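Local coordinates for protein 1,4-dihydroxy-2-naphthoyl-CoA hydrolase (Prochlorococcus marinus, PDB 2HX5) that probably hydrolyses 1,4-dihydroxy-2-naphthoyl-CoA to 1,4-dihydroxy-2-naphthoate and free CoA, a step in the biosynthesis of phylloquinone (vitamin K1), at residues H28-R32 against H71-D75; A85-R91 against V102-C108. One frame throughout, in Å; residues are numbered along the deposited sequence. Where two conformers were deposited one is given.

Interaction 1. Residues H28-R32 against H71-D75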
ATOM      1  N   HIS A  28       5.995  -5.873  -5.139  1.00 14.66           N
ATOM      2  CA  HIS A  28       4.904  -5.235  -5.865  1.00 15.54           C
ATOM      3  C   HIS A  28       4.987  -3.719  -5.876  1.00 16.36           C
ATOM      4  O   HIS A  28       4.313  -3.090  -6.689  1.00 15.81           O
ATOM      5  CB  HIS A  28       3.517  -5.722  -5.388  1.00 18.27           C
ATOM      6  CG  HIS A  28       3.225  -5.493  -3.952  1.00 20.65           C
ATOM      7  ND1 HIS A  28       2.954  -4.235  -3.464  1.00 25.54           N
ATOM      8  CD2 HIS A  28       3.020  -6.353  -2.930  1.00 19.53           C
ATOM      9  CE1 HIS A  28       2.685  -4.326  -2.173  1.00 25.06           C
ATOM     10  NE2 HIS A  28       2.679  -5.598  -1.837  1.00 24.87           N
ATOM     11  N   GLN A  29       5.803  -3.132  -5.025  1.00 15.98           N
ATOM     12  CA  GLN A  29       5.977  -1.679  -5.030  1.00 14.55           C
ATOM     13  C   GLN A  29       6.469  -1.180  -6.364  1.00 13.66           C
ATOM     14  O   GLN A  29       6.231  -0.056  -6.787  1.00 15.18           O
ATOM     15  CB  GLN A  29       6.996  -1.246  -3.965  1.00 17.28           C
ATOM     16  CG  GLN A  29       6.522  -1.478  -2.562  1.00 18.13           C
ATOM     17  CD  GLN A  29       5.547  -0.440  -2.110  1.00 22.05           C
ATOM     18  OE1 GLN A  29       5.282   0.537  -2.809  1.00 27.64           O
ATOM     19  NE2 GLN A  29       5.034  -0.611  -0.923  1.00 23.03           N
ATOM     20  N   LEU A  30       7.222  -2.055  -7.048  1.00 13.95           N
ATOM     21  CA  LEU A  30       7.743  -1.659  -8.375  1.00 14.69           C
ATOM     22  C   LEU A  30       6.621  -1.195  -9.295  1.00 14.41           C
ATOM     23  O   LEU A  30       6.792  -0.284 -10.072  1.00 15.06           O
ATOM     24  CB  LEU A  30       8.515  -2.790  -9.058  1.00 15.83           C
ATOM     25  CG  LEU A  30       9.476  -2.318 -10.174  1.00 15.54           C
ATOM     26  CD1 LEU A  30      10.760  -1.779  -9.622  1.00 14.87           C
ATOM     27  CD2 LEU A  30       9.751  -3.483 -11.200  1.00 17.41           C
ATOM     28  N   PHE A  31       5.503  -1.904  -9.242  1.00 15.19           N
ATOM     29  CA  PHE A  31       4.379  -1.559 -10.131  1.00 15.44           C
ATOM     30  C   PHE A  31       3.740  -0.257  -9.811  1.00 15.84           C
ATOM     31  O   PHE A  31       3.304   0.485 -10.693  1.00 14.66           O
ATOM     32  CB  PHE A  31       3.361  -2.708 -10.101  1.00 13.67           C
ATOM     33  CG  PHE A  31       3.838  -3.977 -10.739  1.00 14.05           C
ATOM     34  CD1 PHE A  31       4.022  -4.057 -12.121  1.00 15.56           C
ATOM     35  CD2 PHE A  31       4.107  -5.066  -9.960  1.00 20.62           C
ATOM     36  CE1 PHE A  31       4.481  -5.199 -12.705  1.00 16.87           C
ATOM     37  CE2 PHE A  31       4.583  -6.224 -10.541  1.00 23.34           C
ATOM     38  CZ  PHE A  31       4.730  -6.285 -11.930  1.00 19.14           C
ATOM     39  N   ARG A  32       3.629   0.033  -8.511  1.00 15.56           N
ATOM     40  CA  ARG A  32       3.168   1.360  -8.102  1.00 15.81           C
ATOM     41  C   ARG A  32       4.089   2.462  -8.646  1.00 14.38           C
ATOM     42  O   ARG A  32       3.688   3.498  -9.177  1.00 16.21           O
ATOM     43  CB  ARG A  32       3.074   1.504  -6.559  1.00 18.54           C
ATOM     44  CG  ARG A  32       2.712   2.933  -6.163  1.00 17.70           C
ATOM     45  CD  ARG A  32       2.441   2.952  -4.662  1.00 18.33           C
ATOM     46  NE  ARG A  32       3.663   2.768  -3.874  1.00 19.51           N
ATOM     47  CZ  ARG A  32       4.535   3.716  -3.571  1.00 18.23           C
ATOM     48  NH1 ARG A  32       4.437   4.966  -3.984  1.00 19.64           N
ATOM     49  NH2 ARG A  32       5.579   3.406  -2.836  1.00 20.40           N
ATOM     50  N   HIS A  71      -2.541  -6.287 -18.750  1.00 14.03           N
ATOM     51  CA  HIS A  71      -1.375  -7.170 -18.525  1.00 13.95           C
ATOM     52  C   HIS A  71      -0.269  -6.345 -17.937  1.00 13.60           C
ATOM     53  O   HIS A  71      -0.057  -5.194 -18.325  1.00 15.41           O
ATOM     54  CB  HIS A  71      -0.902  -7.827 -19.828  1.00 15.02           C
ATOM     55  CG  HIS A  71       0.383  -8.578 -19.701  1.00 13.42           C
ATOM     56  ND1 HIS A  71       0.441  -9.831 -19.126  1.00 14.83           N
ATOM     57  CD2 HIS A  71       1.657  -8.257 -20.045  1.00 16.58           C
ATOM     58  CE1 HIS A  71       1.703 -10.239 -19.097  1.00 15.12           C
ATOM     59  NE2 HIS A  71       2.464  -9.312 -19.664  1.00 16.96           N
ATOM     60  N   CYS A  72       0.469  -6.914 -17.011  1.00 13.96           N
ATOM     61  CA  CYS A  72       1.725  -6.332 -16.599  1.00 13.27           C
ATOM     62  C   CYS A  72       2.669  -7.393 -16.105  1.00 13.62           C
ATOM     63  O   CYS A  72       2.254  -8.537 -15.809  1.00 13.07           O
ATOM     64  CB  CYS A  72       1.572  -5.293 -15.509  1.00 14.41           C
ATOM     65  SG  CYS A  72       0.852  -5.931 -13.932  1.00 18.05           S
ATOM     66  N   GLN A  73       3.955  -7.085 -16.137  1.00 14.40           N
ATOM     67  CA  GLN A  73       4.988  -8.015 -15.744  1.00 13.47           C
ATOM     68  C   GLN A  73       6.239  -7.251 -15.337  1.00 14.55           C
ATOM     69  O   GLN A  73       6.440  -6.099 -15.676  1.00 13.87           O
ATOM     70  CB  GLN A  73       5.319  -8.989 -16.869  1.00 14.21           C
ATOM     71  CG  GLN A  73       5.791  -8.358 -18.163  1.00 14.98           C
ATOM     72  CD  GLN A  73       6.144  -9.411 -19.158  1.00 15.22           C
ATOM     73  OE1 GLN A  73       5.281  -9.827 -19.982  1.00 20.26           O
ATOM     74  NE2 GLN A  73       7.367  -9.913 -19.091  1.00 14.12           N
ATOM     75  N   ALA A  74       7.085  -7.949 -14.608  1.00 13.90           N
ATOM     76  CA  ALA A  74       8.369  -7.397 -14.173  1.00 15.45           C
ATOM     77  C   ALA A  74       9.393  -8.458 -13.994  1.00 13.96           C
ATOM     78  O   ALA A  74       9.052  -9.609 -13.609  1.00 14.16           O
ATOM     79  CB  ALA A  74       8.257  -6.614 -12.904  1.00 17.03           C
ATOM     80  N   ASP A  75      10.658  -8.100 -14.241  1.00 14.86           N
ATOM     81  CA  ASP A  75      11.814  -8.951 -13.894  1.00 14.14           C
ATOM     82  C   ASP A  75      12.627  -8.155 -12.852  1.00 14.61           C
ATOM     83  O   ASP A  75      12.872  -6.959 -13.041  1.00 15.15           O
ATOM     84  CB  ASP A  75      12.709  -9.197 -15.098  1.00 15.39           C
ATOM     85  CG  ASP A  75      12.140 -10.068 -16.184  1.00 23.84           C
ATOM     86  OD1 ASP A  75      10.999 -10.491 -16.205  1.00 21.88           O
ATOM     87  OD2 ASP A  75      12.921 -10.268 -17.163  1.00 29.87           O
TER
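Two neighbouring side chains in the first turn of helix 29-45, L30 and F31, carry this contact to strand 65-76. F31 adopts chi1 m, which sends its ring out from the helix to the strand: CZ lies 3.7 Å from CB of A74, and CE1 is 3.9 Å from SG of C72. The same CE1 comes to 3.7 Å from the backbone O of Q73, which sits at the ring edge, close to its plane. C72, with chi1 p, has its sulfur 4.4 Å from the centroid of the F31 ring, an oblique sulfur-aromatic contact. L30 takes the t/p rotamer and reaches the strand further along, its CD2 3.9 Å from CB of A74, so that this small methyl meets both large side chains. Q29 and R32 serve the other side of the helix, where Q29 OE1 accepts bonds from R32 NE (3.0 Å) and R32 NH2 (2.9 Å). On the strand, Q73 (chi1 p, chi2 t) points away from the helix, and its OE1 takes a 2.9 Å hydrogen bond from NE2 of H71. The 71-75 strand also pairs antiparallel with a strand of the second subunit, and F31 stacks on F31 of that subunit, so the packing continues across the interface with the second subunit. Helix 29-45 packed on the sheet is the hotdog fold of this thioesterase family. No hydrogen bond joins the two segments. Buried apolar and sulfur-aromatic packing holds them, which implies that the fit depends on side-chain shape rather than on directional polar bonds.

Interaction 2. Residues A85-R91 against V102-C108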
ATOM      1  N   ALA A  85      18.738   5.884  -5.102  1.00 20.28           N
ATOM      2  CA  ALA A  85      18.283   6.804  -6.104  1.00 19.38           C
ATOM      3  C   ALA A  85      18.131   5.973  -7.371  1.00 19.42           C
ATOM      4  O   ALA A  85      19.127   5.418  -7.877  1.00 22.00           O
ATOM      5  CB  ALA A  85      19.339   7.914  -6.324  1.00 19.77           C
ATOM      6  N   LEU A  86      16.919   5.882  -7.887  1.00 17.22           N
ATOM      7  CA  LEU A  86      16.673   5.116  -9.088  1.00 18.58           C
ATOM      8  C   LEU A  86      16.408   6.028 -10.282  1.00 17.92           C
ATOM      9  O   LEU A  86      15.575   6.964 -10.210  1.00 20.32           O
ATOM     10  CB  LEU A  86      15.456   4.193  -8.917  1.00 20.95           C
ATOM     11  CG  LEU A  86      15.518   3.206  -7.762  1.00 20.39           C
ATOM     12  CD1 LEU A  86      14.182   2.427  -7.765  1.00 22.89           C
ATOM     13  CD2 LEU A  86      16.713   2.284  -7.826  1.00 23.67           C
ATOM     14  N   ALA A  87      17.085   5.742 -11.383  1.00 17.52           N
ATOM     15  CA  ALA A  87      16.904   6.433 -12.653  1.00 18.65           C
ATOM     16  C   ALA A  87      15.895   5.584 -13.419  1.00 19.63           C
ATOM     17  O   ALA A  87      16.121   4.375 -13.567  1.00 21.62           O
ATOM     18  CB  ALA A  87      18.254   6.528 -13.349  1.00 18.81           C
HETATM   19  N   MSE A  88      14.770   6.147 -13.802  1.00 18.17           N
HETATM   20  CA  MSE A  88      13.704   5.435 -14.486  1.00 19.57           C
HETATM   21  C   MSE A  88      13.622   5.892 -15.926  1.00 23.62           C
HETATM   22  O   MSE A  88      13.565   7.069 -16.196  1.00 23.93           O
HETATM   23  CB  MSE A  88      12.386   5.709 -13.815  1.00 19.81           C
HETATM   24  CG  MSE A  88      12.346   5.176 -12.348  1.00 24.99           C
HETATM   25 SE   MSE A  88      10.648   5.446 -11.499  0.75 24.73          SE
HETATM   26  CE  MSE A  88      10.757   7.412 -11.256  1.00 29.52           C
ATOM     27  N   GLU A  89      13.688   4.965 -16.862  1.00 17.65           N
ATOM     28  CA  GLU A  89      13.529   5.311 -18.256  1.00 17.27           C
ATOM     29  C   GLU A  89      12.283   4.648 -18.798  1.00 15.39           C
ATOM     30  O   GLU A  89      12.104   3.430 -18.671  1.00 14.90           O
ATOM     31  CB  GLU A  89      14.720   4.842 -19.065  1.00 17.96           C
ATOM     32  CG  GLU A  89      14.510   5.118 -20.552  1.00 18.36           C
ATOM     33  CD  GLU A  89      15.798   5.219 -21.375  1.00 24.17           C
ATOM     34  OE1 GLU A  89      16.909   4.941 -20.824  1.00 28.70           O
ATOM     35  OE2 GLU A  89      15.651   5.595 -22.575  1.00 27.83           O
ATOM     36  N   LEU A  90      11.404   5.426 -19.402  1.00 14.61           N
ATOM     37  CA  LEU A  90      10.140   4.943 -19.921  1.00 14.61           C
ATOM     38  C   LEU A  90      10.234   4.871 -21.449  1.00 12.92           C
ATOM     39  O   LEU A  90      10.751   5.794 -22.121  1.00 13.42           O
ATOM     40  CB  LEU A  90       8.987   5.914 -19.570  1.00 16.00           C
ATOM     41  CG  LEU A  90       8.351   5.795 -18.199  1.00 17.29           C
ATOM     42  CD1 LEU A  90       9.410   5.989 -17.110  1.00 17.89           C
ATOM     43  CD2 LEU A  90       7.219   6.765 -18.079  1.00 18.84           C
ATOM     44  N   ARG A  91       9.703   3.784 -21.989  1.00 15.50           N
ATOM     45  CA  ARG A  91       9.623   3.620 -23.438  1.00 15.19           C
ATOM     46  C   ARG A  91       8.205   3.176 -23.807  1.00 15.50           C
ATOM     47  O   ARG A  91       7.886   1.992 -23.665  1.00 15.67           O
ATOM     48  CB  ARG A  91      10.665   2.612 -23.938  1.00 16.77           C
ATOM     49  CG  ARG A  91      12.082   3.119 -23.816  1.00 16.98           C
ATOM     50  CD  ARG A  91      13.095   2.054 -24.206  1.00 23.22           C
ATOM     51  NE  ARG A  91      14.512   2.456 -24.209  1.00 27.93           N
ATOM     52  CZ  ARG A  91      15.358   2.297 -23.180  1.00 36.71           C
ATOM     53  NH1 ARG A  91      14.965   1.818 -21.964  1.00 28.49           N
ATOM     54  NH2 ARG A  91      16.629   2.645 -23.375  1.00 31.77           N
ATOM     55  N   VAL A 102       3.820   0.489 -21.942  1.00 14.10           N
ATOM     56  CA  VAL A 102       4.961   1.232 -21.472  1.00 14.21           C
ATOM     57  C   VAL A 102       5.923   0.259 -20.839  1.00 14.45           C
ATOM     58  O   VAL A 102       5.518  -0.507 -19.985  1.00 14.44           O
ATOM     59  CB  VAL A 102       4.589   2.359 -20.475  1.00 15.97           C
ATOM     60  CG1 VAL A 102       5.796   3.184 -20.186  1.00 16.06           C
ATOM     61  CG2 VAL A 102       3.397   3.209 -21.025  1.00 17.32           C
ATOM     62  N   HIS A 103       7.180   0.361 -21.250  1.00 13.76           N
ATOM     63  CA  HIS A 103       8.283  -0.370 -20.661  1.00 13.62           C
ATOM     64  C   HIS A 103       9.014   0.582 -19.708  1.00 14.15           C
ATOM     65  O   HIS A 103       9.247   1.768 -20.044  1.00 15.49           O
ATOM     66  CB  HIS A 103       9.225  -0.906 -21.744  1.00 14.19           C
ATOM     67  CG  HIS A 103      10.351  -1.730 -21.233  1.00 16.96           C
ATOM     68  ND1 HIS A 103      11.559  -1.156 -20.918  1.00 14.90           N
ATOM     69  CD2 HIS A 103      10.496  -3.076 -21.061  1.00 17.64           C
ATOM     70  CE1 HIS A 103      12.408  -2.109 -20.565  1.00 18.91           C
ATOM     71  NE2 HIS A 103      11.781  -3.285 -20.640  1.00 19.03           N
ATOM     72  N   PHE A 104       9.405   0.082 -18.532  1.00 13.50           N
ATOM     73  CA  PHE A 104      10.037   0.854 -17.507  1.00 14.64           C
ATOM     74  C   PHE A 104      11.336   0.171 -17.171  1.00 14.27           C
ATOM     75  O   PHE A 104      11.345  -1.018 -16.796  1.00 15.72           O
ATOM     76  CB  PHE A 104       9.156   0.859 -16.257  1.00 14.46           C
ATOM     77  CG  PHE A 104       7.755   1.394 -16.472  1.00 13.80           C
ATOM     78  CD1 PHE A 104       6.728   0.602 -16.935  1.00 14.49           C
ATOM     79  CD2 PHE A 104       7.487   2.740 -16.210  1.00 16.33           C
ATOM     80  CE1 PHE A 104       5.452   1.097 -17.123  1.00 14.70           C
ATOM     81  CE2 PHE A 104       6.224   3.214 -16.384  1.00 14.49           C
ATOM     82  CZ  PHE A 104       5.201   2.388 -16.836  1.00 16.02           C
ATOM     83  N   GLU A 105      12.451   0.893 -17.232  1.00 13.17           N
ATOM     84  CA  GLU A 105      13.747   0.341 -16.824  1.00 14.05           C
ATOM     85  C   GLU A 105      14.251   1.115 -15.592  1.00 16.08           C
ATOM     86  O   GLU A 105      14.261   2.360 -15.627  1.00 17.13           O
ATOM     87  CB  GLU A 105      14.718   0.503 -17.985  1.00 17.99           C
ATOM     88  CG  GLU A 105      16.055   0.042 -17.740  1.00 20.11           C
ATOM     89  CD  GLU A 105      16.975   0.336 -18.940  1.00 29.63           C
ATOM     90  OE1 GLU A 105      16.625  -0.047 -20.061  1.00 30.69           O
ATOM     91  OE2 GLU A 105      18.007   0.991 -18.740  1.00 43.93           O
ATOM     92  N   PHE A 106      14.644   0.418 -14.531  1.00 15.21           N
ATOM     93  CA  PHE A 106      15.095   1.041 -13.284  1.00 15.66           C
ATOM     94  C   PHE A 106      16.560   0.800 -13.131  1.00 16.62           C
ATOM     95  O   PHE A 106      16.987  -0.382 -13.129  1.00 16.95           O
ATOM     96  CB  PHE A 106      14.398   0.389 -12.099  1.00 15.52           C
ATOM     97  CG  PHE A 106      12.929   0.661 -12.036  1.00 14.89           C
ATOM     98  CD1 PHE A 106      12.066  -0.093 -12.799  1.00 16.04           C
ATOM     99  CD2 PHE A 106      12.397   1.651 -11.189  1.00 15.58           C
ATOM    100  CE1 PHE A 106      10.711   0.148 -12.766  1.00 17.47           C
ATOM    101  CE2 PHE A 106      11.025   1.882 -11.126  1.00 16.92           C
ATOM    102  CZ  PHE A 106      10.176   1.138 -11.933  1.00 17.69           C
ATOM    103  N   ARG A 107      17.356   1.875 -13.052  0.50 17.46           N
ATOM    104  CA  ARG A 107      18.795   1.743 -12.883  0.50 15.97           C
ATOM    105  C   ARG A 107      19.197   2.302 -11.521  0.50 16.19           C
ATOM    106  O   ARG A 107      18.586   3.237 -11.022  0.50 15.61           O
ATOM    107  CB  ARG A 107      19.571   2.497 -13.976  0.50 16.49           C
ATOM    108  CG  ARG A 107      19.680   1.755 -15.296  0.50 17.45           C
ATOM    109  CD  ARG A 107      20.509   2.495 -16.361  0.50 18.35           C
ATOM    110  NE  ARG A 107      20.322   1.897 -17.693  0.50 20.33           N
ATOM    111  CZ  ARG A 107      21.097   0.970 -18.243  0.50 22.95           C
ATOM    112  NH1 ARG A 107      22.197   0.535 -17.632  0.50 21.00           N
ATOM    113  NH2 ARG A 107      20.790   0.503 -19.459  0.50 22.89           N
ATOM    114  N   CYS A 108      20.218   1.716 -10.914  1.00 19.20           N
ATOM    115  CA  CYS A 108      20.809   2.248  -9.713  1.00 21.29           C
ATOM    116  C   CYS A 108      22.294   2.060  -9.896  1.00 23.09           C
ATOM    117  O   CYS A 108      22.733   0.960 -10.232  1.00 21.25           O
ATOM    118  CB  CYS A 108      20.337   1.472  -8.525  1.00 20.85           C
ATOM    119  SG  CYS A 108      20.933   2.139  -6.956  1.00 27.60           S
TER
HETATM  120  O   HOH W   1      12.379   1.516 -20.888  1.00 17.29           O
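F106 and F104 form the apolar centre, on the face of the sheet that meets helix 29-45. SE of M88, a selenomethionine, lies 3.6 Å from CE2 of F106 and 4.7 Å from its ring centroid, an oblique Met-aromatic contact, while L86 CD1 approaches F106 CD2 at 3.9 Å. Further along, L90 CG packs 3.7 Å from F104 CD2 and 4.2 Å from V102 CG1; W33, C34 and S37 of the helix touch this layer. Next comes the backbone. The strands run antiparallel, their axes 4.6 Å apart at closest, and A87-R107, E89-E105 and R91-H103 are hydrogen-bonded pairs, each joined by two N-H···O bonds of 2.8 to 3.0 Å between its own N and O atoms. M88-F106 and L90-F104 are the non-hydrogen-bonded pairs between them. The opposite face is mostly polar, with A87 among the charged residues. E105 forms salt bridges to two arginines: R91 NH1 to its OE1 (3.1 Å, also a hydrogen bond) and R107 NE to its OE2 (2.7 Å, the hydrogen bond weak). E89 OE2 joins this network by charge alone, 3.2 Å from R91 NH2. A water hydrogen-bonds to E89 O (2.9 Å), R91 NH1 (2.8 Å) and H103 ND1 (2.8 Å). Together these strands make a two-faced antiparallel beta hairpin, apolar towards the helix and charged behind, as expected of the hotdog fold, whose curved sheet wraps a long central helix.

Interaction 1 closes before interaction 2 opens along the chain, and their centres lie 12 Å apart. Both reach the same antiparallel sheet, ordered 9-13, 85-96, 99-108, 111-124, 65-76. Interaction 2 joins the second and third strands; interaction 1 presses the start of helix 29-45 on strand 65-76, outermost within this chain; strand 111-124 separates it from strand 99-108. They meet directly where L30 CD1 packs 3.7 Å from F106 CE1, so L30, which also touches A74 and A114, joins the helix to strands 65-76, 111-124 and 99-108. The helix thus sits across the concave sheet of the hotdog fold, while strand 65-76 carries that sheet on into the second subunit.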